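Local coordinates for protein (TC3 transposase) (Caenorhabditis elegans, PDB 1TC3) that binds specifically to the terminal nucleotides of the Tc3 inverted repeat, as the DNA-binding domain of a transposase that makes double-strand breaks at the element's ends, at residues Arg11-Asp15 / Ile38-Leu42. Sequence-based numbering, arbitrary orientation.
Sequences RAQLD and IRVYL. Unlike the reference sequence in segment 38-42: Val40 (reference Glu). With nucleotides of chain A.
Leu14 and Tyr41 meet where helices 8-19 and 35-43 cross, the axes of segments 11-15 and 38-42 passing 10.9 Å apart at -73°. Tyr41 points toward helix 8-19, and with CG anti to its backbone N (chi1 166°) its ring spans the gap as far as Asp15. Arg11 CG lies over one ring face, a CH-pi contact 4.1 Å from the centroid, so the arginine's aliphatic stem serves as apolar cover while NE hydrogen-bonds to Leu6 O. Leu14 suits the buried centre because its branches diverge: CD1 packs obliquely on Tyr41 CD2 at 3.5 Å, whereas CD2 meets Ile38 CG2 at 3.7 Å. Leu42 CD2 lies against the backbone of Leu14, 3.5 Å from its O and also near its CB. At the ring's far end Tyr41 OH donates to Asp15 OD1 (2.6 Å), although the exact setting of the carboxylate is doubtful. A phenylalanine here would remove the hydroxyl, and the Asp15 carboxylate would probably be left without that donor and set free to turn. From the same helix turn, but directed outward, Arg39 grips one phosphate oxygen, OP2 of DG8 of chain A, through both NE and NH2 (each 3.1 Å), and the methyl C7 of DT9 of chain A sits over the guanidinium face. In this helix-turn-helix part of the transposase's specific DNA-binding domain, helix 35-43 thus presents one side to DNA and another to helix 8-19, where the buried phenol places its hydroxyl at Asp15 and gives a largely apolar contact one directional polar bond.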
ATOM      1  N   ARG C  11      -5.186   2.128  -1.396  1.00 25.74           N
ATOM      2  CA  ARG C  11      -4.594   2.682  -0.217  1.00 28.88           C
ATOM      3  C   ARG C  11      -5.487   2.620   0.991  1.00 24.60           C
ATOM      4  O   ARG C  11      -5.032   2.708   2.110  1.00 32.21           O
ATOM      5  CB  ARG C  11      -4.044   4.085  -0.386  1.00 39.73           C
ATOM      6  CG  ARG C  11      -3.080   4.248  -1.553  1.00 44.36           C
ATOM      7  CD  ARG C  11      -2.800   5.722  -1.867  1.00 47.74           C
ATOM      8  NE  ARG C  11      -3.865   6.350  -2.661  1.00 60.85           N
ATOM      9  CZ  ARG C  11      -4.666   7.294  -2.180  1.00100.00           C
ATOM     10  NH1 ARG C  11      -4.522   7.743  -0.928  1.00100.00           N
ATOM     11  NH2 ARG C  11      -5.619   7.807  -2.972  1.00 94.44           N
ATOM     12  N   ALA C  12      -6.758   2.498   0.759  1.00 25.05           N
ATOM     13  CA  ALA C  12      -7.706   2.468   1.863  1.00 32.25           C
ATOM     14  C   ALA C  12      -7.665   1.108   2.538  1.00 37.08           C
ATOM     15  O   ALA C  12      -7.800   0.968   3.740  1.00 35.13           O
ATOM     16  CB  ALA C  12      -9.114   2.740   1.341  1.00 35.62           C
ATOM     17  N   GLN C  13      -7.497   0.093   1.723  1.00 22.12           N
ATOM     18  CA  GLN C  13      -7.388  -1.224   2.238  1.00 20.19           C
ATOM     19  C   GLN C  13      -6.106  -1.283   3.083  1.00 37.33           C
ATOM     20  O   GLN C  13      -6.054  -1.616   4.277  1.00 45.50           O
ATOM     21  CB  GLN C  13      -7.337  -2.133   1.020  1.00 18.25           C
ATOM     22  CG  GLN C  13      -8.698  -2.138   0.331  1.00 10.82           C
ATOM     23  CD  GLN C  13      -8.684  -3.035  -0.873  1.00 24.75           C
ATOM     24  OE1 GLN C  13      -7.658  -3.151  -1.550  1.00 32.66           O
ATOM     25  NE2 GLN C  13      -9.839  -3.640  -1.168  1.00 19.54           N
ATOM     26  N   LEU C  14      -5.036  -0.907   2.448  1.00 28.38           N
ATOM     27  CA  LEU C  14      -3.778  -0.871   3.104  1.00 25.55           C
ATOM     28  C   LEU C  14      -3.864  -0.199   4.437  1.00 32.33           C
ATOM     29  O   LEU C  14      -3.123  -0.514   5.344  1.00 37.03           O
ATOM     30  CB  LEU C  14      -2.817   0.001   2.296  1.00 25.70           C
ATOM     31  CG  LEU C  14      -2.438  -0.644   0.991  1.00 30.03           C
ATOM     32  CD1 LEU C  14      -1.311   0.165   0.396  1.00 29.31           C
ATOM     33  CD2 LEU C  14      -1.936  -2.062   1.247  1.00 31.49           C
ATOM     34  N   ASP C  15      -4.689   0.799   4.570  1.00 31.53           N
ATOM     35  CA  ASP C  15      -4.656   1.463   5.850  1.00 32.40           C
ATOM     36  C   ASP C  15      -5.296   0.637   6.907  1.00 33.25           C
ATOM     37  O   ASP C  15      -4.888   0.677   8.055  1.00 37.47           O
ATOM     38  CB  ASP C  15      -5.224   2.896   5.869  1.00 37.75           C
ATOM     39  CG  ASP C  15      -4.812   3.740   4.722  1.00 53.21           C
ATOM     40  OD1 ASP C  15      -3.543   4.060   4.746  1.00 47.90           O
ATOM     41  OD2 ASP C  15      -5.600   4.054   3.859  1.00 59.75           O
ATOM     42  N   ILE C  38       3.563  -0.955  -1.445  1.00 34.97           N
ATOM     43  CA  ILE C  38       2.946  -1.082  -0.143  1.00 28.38           C
ATOM     44  C   ILE C  38       3.822  -0.538   0.971  1.00 26.44           C
ATOM     45  O   ILE C  38       3.393   0.256   1.813  1.00 27.56           O
ATOM     46  CB  ILE C  38       2.580  -2.517   0.105  1.00 25.91           C
ATOM     47  CG1 ILE C  38       1.799  -3.036  -1.085  1.00 24.84           C
ATOM     48  CG2 ILE C  38       1.709  -2.584   1.327  1.00 15.11           C
ATOM     49  CD1 ILE C  38       1.021  -4.275  -0.723  1.00  8.96           C
ATOM     50  N   ARG C  39       5.075  -0.964   0.961  1.00 21.81           N
ATOM     51  CA  ARG C  39       6.008  -0.528   1.985  1.00 22.61           C
ATOM     52  C   ARG C  39       6.084   0.981   2.050  1.00 41.33           C
ATOM     53  O   ARG C  39       5.566   1.618   2.982  1.00 40.77           O
ATOM     54  CB  ARG C  39       7.369  -1.129   1.774  1.00 13.05           C
ATOM     55  CG  ARG C  39       8.137  -1.376   3.059  1.00 44.25           C
ATOM     56  CD  ARG C  39       9.556  -1.856   2.779  1.00 17.53           C
ATOM     57  NE  ARG C  39       9.675  -3.292   2.494  1.00 21.66           N
ATOM     58  CZ  ARG C  39       9.667  -3.821   1.289  1.00 37.44           C
ATOM     59  NH1 ARG C  39       9.505  -3.048   0.219  1.00 57.63           N
ATOM     60  NH2 ARG C  39       9.764  -5.123   1.141  1.00 22.22           N
ATOM     61  N   VAL C  40       6.712   1.530   1.012  1.00 39.34           N
ATOM     62  CA  VAL C  40       6.905   2.956   0.870  1.00 36.32           C
ATOM     63  C   VAL C  40       5.704   3.769   1.328  1.00 35.81           C
ATOM     64  O   VAL C  40       5.842   4.670   2.143  1.00 43.11           O
ATOM     65  CB  VAL C  40       7.288   3.333  -0.557  1.00 41.72           C
ATOM     66  CG1 VAL C  40       7.838   4.745  -0.587  1.00 45.30           C
ATOM     67  CG2 VAL C  40       8.347   2.406  -1.121  1.00 37.93           C
ATOM     68  N   TYR C  41       4.530   3.429   0.814  1.00 31.89           N
ATOM     69  CA  TYR C  41       3.302   4.112   1.162  1.00 31.14           C
ATOM     70  C   TYR C  41       2.978   4.088   2.641  1.00 38.06           C
ATOM     71  O   TYR C  41       2.612   5.104   3.207  1.00 42.35           O
ATOM     72  CB  TYR C  41       2.097   3.502   0.441  1.00 33.52           C
ATOM     73  CG  TYR C  41       0.779   3.976   1.036  1.00 32.43           C
ATOM     74  CD1 TYR C  41       0.368   5.295   0.872  1.00 27.48           C
ATOM     75  CD2 TYR C  41      -0.041   3.129   1.783  1.00 35.46           C
ATOM     76  CE1 TYR C  41      -0.844   5.753   1.381  1.00 28.04           C
ATOM     77  CE2 TYR C  41      -1.249   3.568   2.327  1.00 36.96           C
ATOM     78  CZ  TYR C  41      -1.645   4.886   2.118  1.00 31.34           C
ATOM     79  OH  TYR C  41      -2.824   5.315   2.626  1.00 53.99           O
ATOM     80  N   LEU C  42       3.057   2.918   3.260  1.00 33.16           N
ATOM     81  CA  LEU C  42       2.721   2.833   4.658  1.00 31.00           C
ATOM     82  C   LEU C  42       3.744   3.556   5.513  1.00 36.17           C
ATOM     83  O   LEU C  42       3.483   3.957   6.653  1.00 32.80           O
ATOM     84  CB  LEU C  42       2.493   1.384   5.166  1.00 28.94           C
ATOM     85  CG  LEU C  42       1.337   0.655   4.465  1.00 31.90           C
ATOM     86  CD1 LEU C  42       1.457  -0.842   4.707  1.00 25.79           C
ATOM     87  CD2 LEU C  42       0.022   1.075   5.085  1.00 30.42           C
TER
ATOM     88  P    DG A   8      10.602  -5.376   5.365  1.00 33.94           P
ATOM     89  OP1  DG A   8      10.081  -4.157   5.996  1.00 28.21           O
ATOM     90  OP2  DG A   8      10.004  -5.924   4.123  1.00 24.76           O
ATOM     91  O5'  DG A   8      12.145  -5.148   5.192  1.00 21.24           O
ATOM     92  C5'  DG A   8      12.783  -5.286   4.017  1.00 54.63           C
ATOM     93  C4'  DG A   8      14.261  -5.352   4.323  1.00 33.31           C
ATOM     94  O4'  DG A   8      14.714  -6.689   4.211  1.00 43.39           O
ATOM     95  C3'  DG A   8      15.149  -4.558   3.387  1.00 47.40           C
ATOM     96  O3'  DG A   8      15.896  -3.731   4.169  1.00 44.13           O
ATOM     97  C2'  DG A   8      15.994  -5.562   2.611  1.00 16.96           C
ATOM     98  C1'  DG A   8      15.245  -6.837   2.915  1.00 26.22           C
ATOM     99  N9   DG A   8      14.178  -7.226   1.996  1.00 18.21           N
ATOM    100  C8   DG A   8      12.829  -7.481   2.014  1.00 38.67           C
ATOM    101  N7   DG A   8      12.356  -7.959   0.893  1.00 36.61           N
ATOM    102  C5   DG A   8      13.474  -8.129   0.096  1.00 23.08           C
ATOM    103  C6   DG A   8      13.602  -8.667  -1.206  1.00 50.21           C
ATOM    104  O6   DG A   8      12.714  -9.057  -1.968  1.00 29.66           O
ATOM    105  N1   DG A   8      14.912  -8.720  -1.614  1.00 16.35           N
ATOM    106  C2   DG A   8      15.938  -8.255  -0.879  1.00 34.85           C
ATOM    107  N2   DG A   8      17.099  -8.323  -1.484  1.00 25.29           N
ATOM    108  N3   DG A   8      15.851  -7.714   0.328  1.00 15.93           N
ATOM    109  C4   DG A   8      14.603  -7.723   0.773  1.00 28.39           C
ATOM    110  P    DT A   9      16.218  -2.364   3.446  1.00 50.27           P
ATOM    111  OP1  DT A   9      16.651  -1.360   4.471  1.00 30.83           O
ATOM    112  OP2  DT A   9      15.061  -2.056   2.566  1.00 41.86           O
ATOM    113  O5'  DT A   9      17.462  -2.989   2.639  1.00 31.72           O
ATOM    114  C5'  DT A   9      18.331  -2.323   1.790  1.00 64.39           C
ATOM    115  C4'  DT A   9      18.684  -3.223   0.627  1.00 24.57           C
ATOM    116  O4'  DT A   9      17.581  -4.049   0.283  1.00 47.61           O
ATOM    117  C3'  DT A   9      18.956  -2.389  -0.598  1.00 14.14           C
ATOM    118  O3'  DT A   9      20.344  -2.340  -0.702  1.00100.00           O
ATOM    119  C2'  DT A   9      18.308  -3.111  -1.772  1.00 96.19           C
ATOM    120  C1'  DT A   9      17.541  -4.228  -1.112  1.00 25.72           C
ATOM    121  N1   DT A   9      16.114  -4.487  -1.500  1.00 31.91           N
ATOM    122  C2   DT A   9      15.724  -5.191  -2.602  1.00 24.47           C
ATOM    123  O2   DT A   9      16.504  -5.509  -3.469  1.00 52.52           O
ATOM    124  N3   DT A   9      14.397  -5.518  -2.687  1.00 19.88           N
ATOM    125  C4   DT A   9      13.426  -5.196  -1.792  1.00 40.95           C
ATOM    126  O4   DT A   9      12.280  -5.524  -2.082  1.00 49.81           O
ATOM    127  C5   DT A   9      13.889  -4.438  -0.624  1.00 13.50           C
ATOM    128  C7   DT A   9      12.955  -3.964   0.449  1.00 21.82           C
ATOM    129  C6   DT A   9      15.199  -4.158  -0.529  1.00 23.06           C
TER